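Local structure of cytokinin riboside 5'-monophosphate phosphoribohydrolase (Streptomyces coelicolor, 5ZI9) at residues Val54-Ser59 / Asn152-Phe157; Glu70-Ile75 / Lys127-Gly132; Val107-Gly112 / Glu117-Gly122; Met162-Ala167 / Thr196-Val201; Phe170-Gly175 / Asp181-Ala186. The protein is an alpha/beta protein of the SLOG clan, with a parallel Rossmann-like sheet flanked by helices and six copies in the assembly. All blocks are in the same frame, centred on the assembly; numbering follows the deposited sequence.

Contact 1 (Val54-Ser59 / Asn152-Phe157); sequences VLRIQS and NFRYFF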
# COMPACT_ATOMS: atom_id res chain seq x y z
N VAL B 54 4.34 4.56 8.96
CA VAL B 54 3.36 3.54 8.67
C VAL B 54 3.79 2.66 7.48
O VAL B 54 3.53 1.47 7.46
CB VAL B 54 1.96 4.22 8.50
CG1 VAL B 54 1.34 3.93 7.17
CG2 VAL B 54 1.03 3.75 9.57
N LEU B 55 4.43 3.26 6.49
CA LEU B 55 4.96 2.51 5.36
C LEU B 55 6.16 1.66 5.75
O LEU B 55 6.37 0.61 5.19
CB LEU B 55 5.33 3.48 4.23
CG LEU B 55 4.14 4.22 3.59
CD1 LEU B 55 4.60 4.76 2.26
CD2 LEU B 55 2.88 3.37 3.38
N ARG B 56 6.94 2.16 6.70
CA ARG B 56 8.08 1.44 7.25
C ARG B 56 7.69 0.23 8.06
O ARG B 56 8.32 -0.79 7.97
CB ARG B 56 8.89 2.37 8.16
CG ARG B 56 9.67 3.42 7.41
CD ARG B 56 10.76 2.79 6.59
NE ARG B 56 12.00 3.53 6.77
CZ ARG B 56 13.21 3.01 6.67
NH1 ARG B 56 13.39 1.73 6.39
NH2 ARG B 56 14.27 3.79 6.84
N ILE B 57 6.67 0.40 8.90
CA ILE B 57 6.11 -0.66 9.69
C ILE B 57 5.55 -1.76 8.80
O ILE B 57 5.78 -2.92 9.06
CB ILE B 57 4.99 -0.13 10.59
CG1 ILE B 57 5.59 0.75 11.67
CG2 ILE B 57 4.24 -1.28 11.27
CD1 ILE B 57 4.56 1.67 12.30
N GLN B 58 4.79 -1.36 7.78
CA GLN B 58 4.23 -2.30 6.83
C GLN B 58 5.33 -3.07 6.12
O GLN B 58 5.24 -4.28 5.94
CB GLN B 58 3.36 -1.56 5.82
CG GLN B 58 2.46 -2.45 4.95
CD GLN B 58 2.05 -1.80 3.64
OE1 GLN B 58 2.79 -0.97 3.07
NE2 GLN B 58 0.88 -2.15 3.16
N SER B 59 6.39 -2.38 5.72
CA SER B 59 7.55 -3.05 5.11
C SER B 59 8.16 -4.15 6.00
O SER B 59 8.52 -5.24 5.54
CB SER B 59 8.62 -2.04 4.77
OG SER B 59 8.09 -1.13 3.86
N ASN B 152 16.45 -9.21 12.66
CA ASN B 152 16.46 -8.16 13.67
C ASN B 152 15.37 -7.18 13.35
O ASN B 152 15.47 -6.41 12.37
CB ASN B 152 17.77 -7.43 13.58
CG ASN B 152 18.92 -8.29 13.98
OD1 ASN B 152 19.04 -8.63 15.14
ND2 ASN B 152 19.77 -8.64 13.02
N PHE B 153 14.33 -7.22 14.15
CA PHE B 153 13.20 -6.30 13.99
C PHE B 153 13.53 -4.99 14.62
O PHE B 153 14.23 -4.94 15.64
CB PHE B 153 11.92 -6.83 14.67
CG PHE B 153 11.34 -8.00 13.98
CD1 PHE B 153 11.82 -9.27 14.25
CD2 PHE B 153 10.33 -7.83 13.03
CE1 PHE B 153 11.30 -10.36 13.59
CE2 PHE B 153 9.80 -8.91 12.35
CZ PHE B 153 10.30 -10.19 12.64
N ARG B 154 12.98 -3.92 14.05
CA ARG B 154 13.07 -2.64 14.73
C ARG B 154 11.79 -2.15 15.38
O ARG B 154 11.84 -1.33 16.32
CB ARG B 154 13.80 -1.60 13.87
CG ARG B 154 13.15 -1.22 12.59
CD ARG B 154 14.11 -1.26 11.43
NE ARG B 154 13.46 -2.02 10.36
CZ ARG B 154 13.61 -1.83 9.05
NH1 ARG B 154 12.95 -2.64 8.21
NH2 ARG B 154 14.40 -0.86 8.57
N TYR B 155 10.66 -2.75 15.02
CA TYR B 155 9.42 -2.48 15.72
C TYR B 155 8.98 -3.63 16.62
O TYR B 155 8.56 -4.68 16.16
CB TYR B 155 8.32 -2.14 14.73
CG TYR B 155 8.72 -1.03 13.81
CD1 TYR B 155 8.77 0.28 14.26
CD2 TYR B 155 9.09 -1.29 12.50
CE1 TYR B 155 9.17 1.29 13.42
CE2 TYR B 155 9.48 -0.29 11.65
CZ TYR B 155 9.52 1.00 12.12
OH TYR B 155 9.93 2.02 11.29
N PHE B 156 9.08 -3.39 17.92
CA PHE B 156 8.63 -4.25 19.00
C PHE B 156 7.33 -5.01 18.74
O PHE B 156 7.22 -6.22 18.96
CB PHE B 156 8.44 -3.36 20.23
CG PHE B 156 8.46 -4.10 21.53
CD1 PHE B 156 9.69 -4.62 22.05
CD2 PHE B 156 7.29 -4.25 22.28
CE1 PHE B 156 9.72 -5.29 23.28
CE2 PHE B 156 7.33 -4.94 23.52
CZ PHE B 156 8.54 -5.45 24.01
N PHE B 157 6.35 -4.27 18.25
CA PHE B 157 4.98 -4.73 18.10
C PHE B 157 4.78 -5.53 16.86
O PHE B 157 3.87 -6.30 16.76
CB PHE B 157 4.08 -3.53 18.16
CG PHE B 157 4.14 -2.88 19.51
CD1 PHE B 157 3.31 -3.34 20.54
CD2 PHE B 157 5.11 -1.89 19.82
CE1 PHE B 157 3.37 -2.77 21.81
CE2 PHE B 157 5.18 -1.35 21.09
CZ PHE B 157 4.30 -1.78 22.07

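Contact 2 (Glu70-Ile75 / Lys127-Gly132); sequences ELPPAI and KGTSVG. With EDO (1,2-ethanediol), chain M.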
# COMPACT_ATOMS: atom_id res chain seq x y z
N GLU B 70 8.19 -20.34 5.01
CA GLU B 70 8.24 -21.80 4.93
C GLU B 70 8.67 -22.37 6.26
O GLU B 70 9.25 -23.44 6.33
CB GLU B 70 9.15 -22.23 3.74
CG GLU B 70 8.37 -22.80 2.54
CD GLU B 70 8.72 -22.14 1.21
OE1 GLU B 70 9.92 -21.83 1.01
OE2 GLU B 70 7.79 -21.91 0.38
N LEU B 71 8.38 -21.67 7.33
CA LEU B 71 8.63 -22.21 8.66
C LEU B 71 7.72 -23.38 8.87
O LEU B 71 6.55 -23.27 8.53
CB LEU B 71 8.31 -21.20 9.76
CG LEU B 71 9.45 -20.51 10.50
CD1 LEU B 71 8.98 -20.15 11.90
CD2 LEU B 71 10.73 -21.32 10.58
N PRO B 72 8.22 -24.49 9.43
CA PRO B 72 7.32 -25.56 9.88
C PRO B 72 6.71 -25.21 11.23
O PRO B 72 7.03 -24.17 11.77
CB PRO B 72 8.27 -26.76 10.01
CG PRO B 72 9.56 -26.15 10.40
CD PRO B 72 9.64 -24.87 9.60
N PRO B 73 5.84 -26.07 11.77
CA PRO B 73 5.27 -25.90 13.10
C PRO B 73 6.31 -25.58 14.15
O PRO B 73 7.35 -26.25 14.18
CB PRO B 73 4.69 -27.27 13.37
CG PRO B 73 4.22 -27.73 12.04
CD PRO B 73 5.07 -27.05 10.99
N ALA B 74 6.07 -24.56 14.99
CA ALA B 74 7.08 -24.13 15.95
C ALA B 74 6.55 -23.89 17.31
O ALA B 74 5.35 -23.80 17.49
CB ALA B 74 7.75 -22.85 15.47
N ILE B 75 7.46 -23.82 18.27
CA ILE B 75 7.18 -23.39 19.64
C ILE B 75 8.08 -22.20 19.95
O ILE B 75 9.24 -22.20 19.60
CB ILE B 75 7.44 -24.53 20.64
CG1 ILE B 75 6.43 -25.66 20.44
CG2 ILE B 75 7.48 -24.04 22.08
CD1 ILE B 75 4.99 -25.30 20.69
N LYS B 127 19.75 -31.06 15.22
CA LYS B 127 19.66 -30.82 13.79
C LYS B 127 18.28 -30.33 13.33
O LYS B 127 17.78 -30.75 12.29
CB LYS B 127 20.09 -32.09 13.01
CG LYS B 127 21.20 -32.95 13.67
CD LYS B 127 22.63 -32.66 13.20
CE LYS B 127 23.62 -32.44 14.36
NZ LYS B 127 24.79 -31.61 13.93
N GLY B 128 17.66 -29.45 14.10
CA GLY B 128 16.34 -28.90 13.74
C GLY B 128 16.48 -27.49 13.22
O GLY B 128 17.59 -26.99 13.04
N THR B 129 15.35 -26.82 13.04
CA THR B 129 15.35 -25.43 12.59
C THR B 129 15.29 -24.47 13.80
O THR B 129 14.37 -24.53 14.62
CB THR B 129 14.30 -25.11 11.50
OG1 THR B 129 13.51 -24.00 11.90
CG2 THR B 129 13.39 -26.23 11.21
N SER B 130 16.31 -23.61 13.90
CA SER B 130 16.55 -22.71 15.05
C SER B 130 16.33 -21.25 14.65
O SER B 130 17.09 -20.71 13.87
CB SER B 130 17.96 -22.88 15.53
OG SER B 130 18.26 -22.01 16.59
N VAL B 131 15.27 -20.62 15.16
CA VAL B 131 14.87 -19.25 14.77
C VAL B 131 15.19 -18.23 15.89
O VAL B 131 14.97 -18.47 17.10
CB VAL B 131 13.39 -19.16 14.33
CG1 VAL B 131 13.07 -17.82 13.63
CG2 VAL B 131 13.04 -20.28 13.38
N GLY B 132 15.75 -17.12 15.45
CA GLY B 132 16.06 -15.99 16.35
C GLY B 132 15.48 -14.69 15.81
O GLY B 132 15.96 -14.18 14.81
C1 EDO M . 11.91 -28.68 13.41
O1 EDO M . 13.15 -28.38 14.13
C2 EDO M . 12.09 -29.74 12.35
O2 EDO M . 12.61 -29.06 11.18

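Contact 3 (Val107-Gly112 / Glu117-Gly122); sequences VITGGG and EAANKG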
# COMPACT_ATOMS: atom_id res chain seq x y z
N VAL B 107 12.21 -24.23 16.71
CA VAL B 107 12.32 -23.45 17.92
C VAL B 107 12.51 -21.97 17.61
O VAL B 107 13.46 -21.62 16.93
CB VAL B 107 13.44 -23.96 18.80
CG1 VAL B 107 13.56 -23.11 20.07
CG2 VAL B 107 13.14 -25.42 19.14
N ILE B 108 11.60 -21.14 18.13
CA ILE B 108 11.66 -19.69 17.94
C ILE B 108 12.06 -19.01 19.23
O ILE B 108 11.48 -19.28 20.25
CB ILE B 108 10.31 -19.11 17.46
CG1 ILE B 108 9.91 -19.68 16.09
CG2 ILE B 108 10.42 -17.59 17.31
CD1 ILE B 108 8.47 -19.43 15.74
N THR B 109 13.06 -18.14 19.19
CA THR B 109 13.37 -17.33 20.37
C THR B 109 13.60 -15.85 20.07
O THR B 109 13.55 -15.39 18.94
CB THR B 109 14.62 -17.83 21.11
OG1 THR B 109 15.78 -17.41 20.40
CG2 THR B 109 14.58 -19.33 21.27
N GLY B 110 13.88 -15.09 21.11
CA GLY B 110 14.30 -13.71 20.92
C GLY B 110 15.65 -13.51 20.25
O GLY B 110 15.98 -12.37 19.94
N GLY B 111 16.43 -14.58 20.05
CA GLY B 111 17.74 -14.49 19.42
C GLY B 111 18.80 -13.91 20.35
O GLY B 111 19.92 -13.67 19.93
N GLY B 112 18.47 -13.71 21.62
CA GLY B 112 19.43 -13.17 22.55
C GLY B 112 20.40 -14.18 23.13
O GLY B 112 20.48 -15.32 22.67
N GLU B 117 19.59 -18.30 23.99
CA GLU B 117 20.73 -18.96 23.37
C GLU B 117 20.72 -20.46 23.68
O GLU B 117 20.88 -21.29 22.77
CB GLU B 117 22.00 -18.30 23.86
CG GLU B 117 23.29 -18.85 23.28
CD GLU B 117 24.47 -18.24 23.98
OE1 GLU B 117 24.64 -18.50 25.20
OE2 GLU B 117 25.18 -17.45 23.33
N ALA B 118 20.46 -20.78 24.95
CA ALA B 118 20.28 -22.18 25.39
C ALA B 118 19.32 -22.93 24.50
O ALA B 118 19.66 -23.98 23.94
CB ALA B 118 19.81 -22.24 26.83
N ALA B 119 18.13 -22.39 24.32
CA ALA B 119 17.15 -23.09 23.48
C ALA B 119 17.59 -23.20 22.00
O ALA B 119 17.49 -24.27 21.39
CB ALA B 119 15.75 -22.48 23.63
N ASN B 120 18.14 -22.12 21.44
CA ASN B 120 18.59 -22.18 20.05
C ASN B 120 19.71 -23.22 19.91
O ASN B 120 19.76 -23.97 18.91
CB ASN B 120 19.14 -20.84 19.57
CG ASN B 120 18.07 -19.83 19.28
OD1 ASN B 120 18.05 -18.77 19.93
ND2 ASN B 120 17.22 -20.10 18.28
N LYS B 121 20.60 -23.25 20.90
CA LYS B 121 21.68 -24.21 20.93
C LYS B 121 21.17 -25.64 20.89
O LYS B 121 21.62 -26.46 20.05
CB LYS B 121 22.52 -24.00 22.18
CG LYS B 121 23.62 -25.04 22.40
CD LYS B 121 24.90 -24.41 22.93
CE LYS B 121 25.51 -25.12 24.12
NZ LYS B 121 26.53 -26.10 23.65
N GLY B 122 20.25 -25.93 21.81
CA GLY B 122 19.61 -27.23 21.87
C GLY B 122 18.98 -27.61 20.54
O GLY B 122 19.07 -28.74 20.14

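Contact 4 (Met162-Ala167 / Thr196-Val201); sequences MFVKYA and TRFPIV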
# COMPACT_ATOMS: atom_id res chain seq x y z
N MET B 162 4.83 -11.94 15.53
CA MET B 162 5.51 -13.08 14.90
C MET B 162 5.68 -14.31 15.86
O MET B 162 5.63 -15.50 15.44
CB MET B 162 6.88 -12.65 14.39
CG MET B 162 6.88 -11.43 13.48
SD MET B 162 6.38 -11.79 11.81
CE MET B 162 5.93 -10.16 11.22
N PHE B 163 5.86 -14.01 17.14
CA PHE B 163 6.00 -15.01 18.19
C PHE B 163 4.76 -15.84 18.30
O PHE B 163 4.86 -16.99 18.60
CB PHE B 163 6.28 -14.37 19.57
CG PHE B 163 7.71 -13.94 19.79
CD1 PHE B 163 8.75 -14.83 19.60
CD2 PHE B 163 8.01 -12.67 20.27
CE1 PHE B 163 10.07 -14.47 19.83
CE2 PHE B 163 9.32 -12.30 20.50
CZ PHE B 163 10.35 -13.20 20.28
N VAL B 164 3.59 -15.25 18.08
CA VAL B 164 2.31 -16.01 18.16
C VAL B 164 1.89 -16.66 16.86
O VAL B 164 1.48 -17.80 16.84
CB VAL B 164 1.19 -15.11 18.66
CG1 VAL B 164 -0.13 -15.88 18.71
CG2 VAL B 164 1.58 -14.58 20.04
N LYS B 165 2.01 -15.92 15.78
CA LYS B 165 1.57 -16.35 14.46
C LYS B 165 2.25 -17.62 13.98
O LYS B 165 1.64 -18.43 13.30
CB LYS B 165 1.81 -15.21 13.45
CG LYS B 165 1.30 -15.48 12.03
CD LYS B 165 1.60 -14.32 11.07
CE LYS B 165 1.92 -14.81 9.66
NZ LYS B 165 0.73 -14.68 8.78
N TYR B 166 3.54 -17.75 14.28
CA TYR B 166 4.34 -18.88 13.74
C TYR B 166 4.52 -19.99 14.76
O TYR B 166 5.17 -20.99 14.46
CB TYR B 166 5.70 -18.40 13.20
CG TYR B 166 5.53 -17.55 12.00
CD1 TYR B 166 5.35 -18.11 10.75
CD2 TYR B 166 5.45 -16.15 12.11
CE1 TYR B 166 5.14 -17.32 9.64
CE2 TYR B 166 5.20 -15.35 11.00
CZ TYR B 166 5.06 -15.95 9.78
OH TYR B 166 4.82 -15.18 8.70
N ALA B 167 3.96 -19.81 15.96
CA ALA B 167 4.07 -20.81 17.01
C ALA B 167 2.70 -21.43 17.33
O ALA B 167 1.66 -20.86 17.00
CB ALA B 167 4.71 -20.22 18.24
N THR B 196 -6.56 -20.25 20.48
CA THR B 196 -7.09 -21.49 20.96
C THR B 196 -6.02 -22.59 20.78
O THR B 196 -5.15 -22.48 19.90
CB THR B 196 -8.40 -21.77 20.19
OG1 THR B 196 -9.23 -22.59 21.00
CG2 THR B 196 -8.18 -22.41 18.78
N ARG B 197 -6.07 -23.63 21.63
CA ARG B 197 -5.16 -24.79 21.54
C ARG B 197 -3.70 -24.38 21.55
O ARG B 197 -2.90 -24.76 20.69
CB ARG B 197 -5.47 -25.62 20.29
CG ARG B 197 -6.78 -26.39 20.39
CD ARG B 197 -7.68 -26.20 19.18
NE ARG B 197 -8.14 -27.49 18.62
CZ ARG B 197 -8.08 -27.85 17.33
NH1 ARG B 197 -7.61 -27.03 16.37
NH2 ARG B 197 -8.53 -29.06 16.99
N PHE B 198 -3.38 -23.57 22.55
CA PHE B 198 -2.12 -22.87 22.64
C PHE B 198 -1.55 -23.10 24.02
O PHE B 198 -1.74 -22.30 24.94
CB PHE B 198 -2.32 -21.40 22.37
CG PHE B 198 -1.06 -20.68 21.96
CD1 PHE B 198 -0.70 -20.62 20.62
CD2 PHE B 198 -0.26 -20.03 22.91
CE1 PHE B 198 0.45 -19.96 20.25
CE2 PHE B 198 0.88 -19.36 22.55
CZ PHE B 198 1.23 -19.32 21.22
N PRO B 199 -0.86 -24.24 24.18
CA PRO B 199 -0.25 -24.61 25.43
C PRO B 199 0.80 -23.65 25.86
O PRO B 199 1.66 -23.25 25.05
CB PRO B 199 0.43 -25.94 25.11
CG PRO B 199 0.58 -25.98 23.64
CD PRO B 199 -0.63 -25.27 23.15
N ILE B 200 0.74 -23.30 27.14
CA ILE B 200 1.71 -22.42 27.77
C ILE B 200 2.31 -23.19 28.94
O ILE B 200 1.59 -23.56 29.84
CB ILE B 200 1.01 -21.16 28.27
CG1 ILE B 200 0.43 -20.38 27.11
CG2 ILE B 200 1.98 -20.23 28.99
CD1 ILE B 200 -0.59 -19.35 27.56
N VAL B 201 3.62 -23.38 28.95
CA VAL B 201 4.28 -24.15 29.99
C VAL B 201 5.36 -23.31 30.66
O VAL B 201 6.24 -22.81 29.99
CB VAL B 201 4.97 -25.39 29.34
CG1 VAL B 201 5.80 -26.18 30.36
CG2 VAL B 201 3.95 -26.27 28.59

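Contact 5 (Phe170-Gly175 / Asp181-Ala186); sequences FVVLPG and DELFEA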
# COMPACT_ATOMS: atom_id res chain seq x y z
N PHE B 170 3.85 -21.72 23.91
CA PHE B 170 5.00 -21.10 24.57
C PHE B 170 5.58 -22.03 25.62
O PHE B 170 4.85 -22.72 26.33
CB PHE B 170 4.66 -19.77 25.28
CG PHE B 170 4.48 -18.59 24.37
CD1 PHE B 170 4.38 -18.72 22.98
CD2 PHE B 170 4.32 -17.34 24.92
CE1 PHE B 170 4.21 -17.61 22.17
CE2 PHE B 170 4.12 -16.23 24.11
CZ PHE B 170 4.07 -16.37 22.74
N VAL B 171 6.90 -21.99 25.73
CA VAL B 171 7.57 -22.53 26.88
C VAL B 171 8.38 -21.39 27.49
O VAL B 171 9.12 -20.69 26.80
CB VAL B 171 8.51 -23.68 26.52
CG1 VAL B 171 9.04 -24.29 27.79
CG2 VAL B 171 7.78 -24.72 25.71
N VAL B 172 8.28 -21.24 28.78
CA VAL B 172 8.78 -20.08 29.39
C VAL B 172 9.73 -20.54 30.45
O VAL B 172 9.32 -20.98 31.51
CB VAL B 172 7.65 -19.23 30.01
CG1 VAL B 172 8.20 -17.96 30.62
CG2 VAL B 172 6.62 -18.86 28.96
N LEU B 173 11.01 -20.38 30.17
CA LEU B 173 12.02 -20.53 31.19
C LEU B 173 12.04 -19.34 32.14
O LEU B 173 11.54 -18.26 31.81
CB LEU B 173 13.39 -20.68 30.54
CG LEU B 173 13.54 -22.01 29.82
CD1 LEU B 173 14.34 -21.80 28.55
CD2 LEU B 173 14.20 -23.03 30.73
N PRO B 174 12.64 -19.51 33.32
CA PRO B 174 12.70 -18.43 34.28
C PRO B 174 13.24 -17.13 33.67
O PRO B 174 14.35 -17.14 33.13
CB PRO B 174 13.65 -18.98 35.35
CG PRO B 174 13.42 -20.44 35.30
CD PRO B 174 13.29 -20.73 33.83
N GLY B 175 12.46 -16.05 33.75
CA GLY B 175 12.84 -14.80 33.10
C GLY B 175 12.58 -13.52 33.86
O GLY B 175 12.00 -13.52 34.95
N ASP B 181 6.21 -10.19 30.13
CA ASP B 181 5.44 -9.45 29.13
C ASP B 181 4.81 -10.39 28.10
O ASP B 181 3.59 -10.29 27.82
CB ASP B 181 6.38 -8.42 28.50
CG ASP B 181 5.81 -7.78 27.26
OD1 ASP B 181 4.59 -7.57 27.18
OD2 ASP B 181 6.61 -7.48 26.35
N GLU B 182 5.63 -11.31 27.57
CA GLU B 182 5.15 -12.39 26.67
C GLU B 182 4.27 -13.39 27.37
O GLU B 182 3.23 -13.76 26.86
CB GLU B 182 6.32 -13.12 26.02
CG GLU B 182 7.09 -12.23 25.03
CD GLU B 182 6.27 -11.63 23.85
OE1 GLU B 182 5.35 -12.27 23.25
OE2 GLU B 182 6.58 -10.46 23.50
N LEU B 183 4.64 -13.79 28.56
CA LEU B 183 3.84 -14.71 29.31
C LEU B 183 2.42 -14.22 29.43
O LEU B 183 1.48 -14.89 29.03
CB LEU B 183 4.42 -14.92 30.71
CG LEU B 183 3.52 -15.72 31.68
CD1 LEU B 183 3.20 -17.09 31.09
CD2 LEU B 183 4.18 -15.83 33.05
N PHE B 184 2.26 -13.04 29.99
CA PHE B 184 0.92 -12.51 30.21
C PHE B 184 0.16 -12.13 28.95
O PHE B 184 -1.04 -12.09 28.96
CB PHE B 184 0.95 -11.44 31.27
CG PHE B 184 1.11 -12.01 32.67
CD1 PHE B 184 0.11 -12.79 33.23
CD2 PHE B 184 2.27 -11.80 33.40
CE1 PHE B 184 0.25 -13.33 34.51
CE2 PHE B 184 2.42 -12.34 34.67
CZ PHE B 184 1.41 -13.11 35.22
N GLU B 185 0.85 -11.93 27.85
CA GLU B 185 0.24 -11.69 26.55
C GLU B 185 -0.46 -12.95 26.03
O GLU B 185 -1.59 -12.89 25.55
CB GLU B 185 1.37 -11.32 25.60
CG GLU B 185 1.02 -10.70 24.28
CD GLU B 185 2.28 -10.09 23.66
OE1 GLU B 185 2.79 -10.61 22.62
OE2 GLU B 185 2.80 -9.13 24.29
N ALA B 186 0.25 -14.08 26.09
CA ALA B 186 -0.28 -15.37 25.68
C ALA B 186 -1.44 -15.79 26.56
O ALA B 186 -2.46 -16.30 26.09
CB ALA B 186 0.83 -16.41 25.72

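Contact 1 (Val54-Ser59 / Asn152-Phe157)
Tyr155, the N-cap residue of helix 156-165, lays its ring against helix 50-67. Ile57 CG1 stands 3.8 Å from the centroid of the Tyr155 ring and 5° off its normal, a CH-pi contact over the face. On the opposite face lies Arg154 CG, 3.9 Å above the Tyr155 ring plane and displaced toward the rim. The ring is thus held between an isoleucine of the long helix and the aliphatic part of its own neighbour. Tyr155 CG is anti to the carbonyl carbon (chi1 -54°), and this turns the ring across the Ile57 side chain. The hydroxyl end of Tyr155 runs past Arg56, with OH 3.3 Å from Arg56 CB.

The contact joins the end of strand 149-153 and the start of the next helix to helix 50-67. It also belongs to a subunit interface. Arg56 NH1 and Arg154 NH2 lie 3.5 Å apart, with their guanidinium planes nearly perpendicular. Both form salt bridges to Glu63 OE2 of the fourth subunit, which probably accounts for their closeness. Arg154 NE bridges to Glu60, whose other oxygen binds Tyr155 N. Arg56 NE is hydrogen-bonded to a citrate anion, probably from the crystallisation liquor.

Contact 2 (Glu70-Ile75 / Lys127-Gly132)
Leu71 and Pro72 pack against Thr129 and Val131 in a small, partly buried contact. It sits beside the starts of two strands of the parallel sheet, and no hydrogen bond crosses it. Leu71 and Pro72 belong to the loop that leads into strand 74-78. Thr129 leads into strand 130-135 and Val131 lies on it. The backbones stay well apart, the nearest pair of CA atoms being those of Leu71 and Thr129 at 8.4 Å.

The touching is done by branch ends. Leu71 CD2 comes 3.8 Å from Val131 CG2, methyl against methyl. The same Leu71 CD2 lies 4.1 Å from Thr129 OG1. Val131 CG2 is anti to the carbonyl carbon of its own residue and beside the backbone N, and from there it faces the leucine. Pro72 and Thr129 reach toward each other, with Pro72 CG 3.9 Å from Thr129 CG2.

On the other segment the backbone also holds a 1,2-ethanediol molecule, probably from the crystallisation liquor. Thr129 N donates to its O1 at 2.9 Å, with an angle of 158° at the hydrogen. Just before this, Lys127 has positive phi and is the C' residue of the Schellman motif that ends helix 115-125. Leu71 also packs on Ile108 and on Tyr166.

Strand 106-109 runs between strands 74-78 and 130-135, so the contact reaches past this middle strand. Such an arrangement of parallel strands linked by helices is that of a Rossmann-like alpha/beta sheet.

Contact 3 (Val107-Gly112 / Glu117-Gly122)
Thr109 and Asn120 approach each other from opposite directions, one from the end of strand 106-109 and the other from helix 115-125. Thr109 OG1 donates to Asn120 OD1 at 2.7 Å. The angle at the amide oxygen is 122°, and the donor is tilted 24° from the carbonyl plane. OG1 lies between the backbone N and the carbonyl carbon of Thr109. There it also accepts from Gly111 N at 2.9 Å and forms an ST turn. One hydroxyl thus links the start of the glycine loop to the helix.

The methyl of Thr109 turns to the apolar side. Thr109 CG2 lies 4.1 Å from Ala119 CB, and Val107 CG1 reaches the same Ala119 CB at 4.2 Å. Further along the loop, Gly112 O lies 3.6 Å from Glu117 CB. This oxygen accepts from Asn144 ND2, which also binds Asn120 OD1. The buried amide of Asn120 is thus bonded at both ends, since its ND2 donates to Ser130 OG and Val131 O. These bonds fix which way the amide is flipped.

Strand and helix run nearly antiparallel, at 157°. The glycine loop between them is consistent with a Rossmann-type turn. The pair forms the first half of a beta-alpha-beta crossover that returns to strand 130-135. Helix 88-102 packs alongside, touching Val107 and Ala118, and strand 74-78 flanks strand 106-109.

Contact 4 (Met162-Ala167 / Thr196-Val201)
The backbones come nearest at Ala167 and Phe198, whose CA atoms are 8.6 Å apart, and the Phe198 ring spans the gap. Its CG is anti to the backbone N (chi1 -160°), and the ring extends toward the end of helix 156-165. Atom CE1 of its rim does the touching. Phe198 CE1 lies 3.6 Å from Ala167 O, with the oxygen at the ring edge and near the ring plane. An aromatic C-H edge set against a carbonyl oxygen in this way is a weakly polar contact. A second carbonyl, Val164 O, is farther off, 4.2 Å from Phe198 CE1. The side chain of Val164 adds a loose apolar touch, with Val164 CG1 4.4 Å from Phe198 CE1. No hydrogen bond crosses between the segments.

The contact thus joins the last turn of helix 156-165, and Ala167 just beyond it, to the loop that enters strand 200-203. Phe198 also meets the ring of Phe170 edge-to-face and packs on Val190 of helix 177-191. Strands 167-172 and 200-203 are neighbours in the parallel sheet. Helix 239-249 packs on Pro199 and Val201, while helix 50-67 touches Met162 and Tyr166.

Contact 5 (Phe170-Gly175 / Asp181-Ala186)
Phe170 and Ala186 make the closest touch between strand 167-172 and helix 177-191. Ala186 CB lies 3.7 Å from Phe170 CE2 and equally near CD2, in an oblique approach to the ring. The same rim also meets the helix backbone. Glu182 O sits at the ring edge, near its plane, 3.8 Å from Phe170 CE2. Phe170 CG is anti to the carbonyl carbon (chi1 -76°), which sends the ring out from the strand toward the helix. Two residues on, Val172 CG2 lies 4.4 Å from Leu183 CD1. This is a looser apolar pairing, and no hydrogen bond crosses the contact.

The next shell sets these groups in place. Backbone bonds on both sides hold the strand, to strand 74-78 and to strand 200-203. The ring of Phe78 meets that of Phe170 with the planes at about 55°, and Trp208 of helix 205-220 packs on both Val172 and Leu183. Asp181, Glu182 and Glu185 share one partner, each forming a salt bridge to Lys160 NZ.

Strand and helix axes run at 142° to each other and open a beta-alpha-beta crossover to strand 200-203. The loop and the start of the helix, from Pro174 to Glu182, carry the PGGxGTxxE sequence, the signature motif of this family.

Contacts 1, 3 and 5 are buried, while contacts 2 and 4 are partly exposed and smaller. Contacts 3 and 5 are alike in topology, each joining a strand to the helix that follows it. Contact 3 is tied by a side-chain hydrogen bond, but contact 5 is packing alone. Contacts 2 and 4 lie where chain enters the sheet; contact 2 rests on a few side-chain ends, contact 4 on one ring rim against backbone carbonyls. Contacts 2 and 3 meet directly through strands 106-109 and 130-135, as contacts 4 and 5 do through strands 167-172 and 200-203. Contact 1 shares helix 156-165 with contact 4. It stands about 21-22 Å, centre to centre, from every other contact, and its arginines serve a subunit interface.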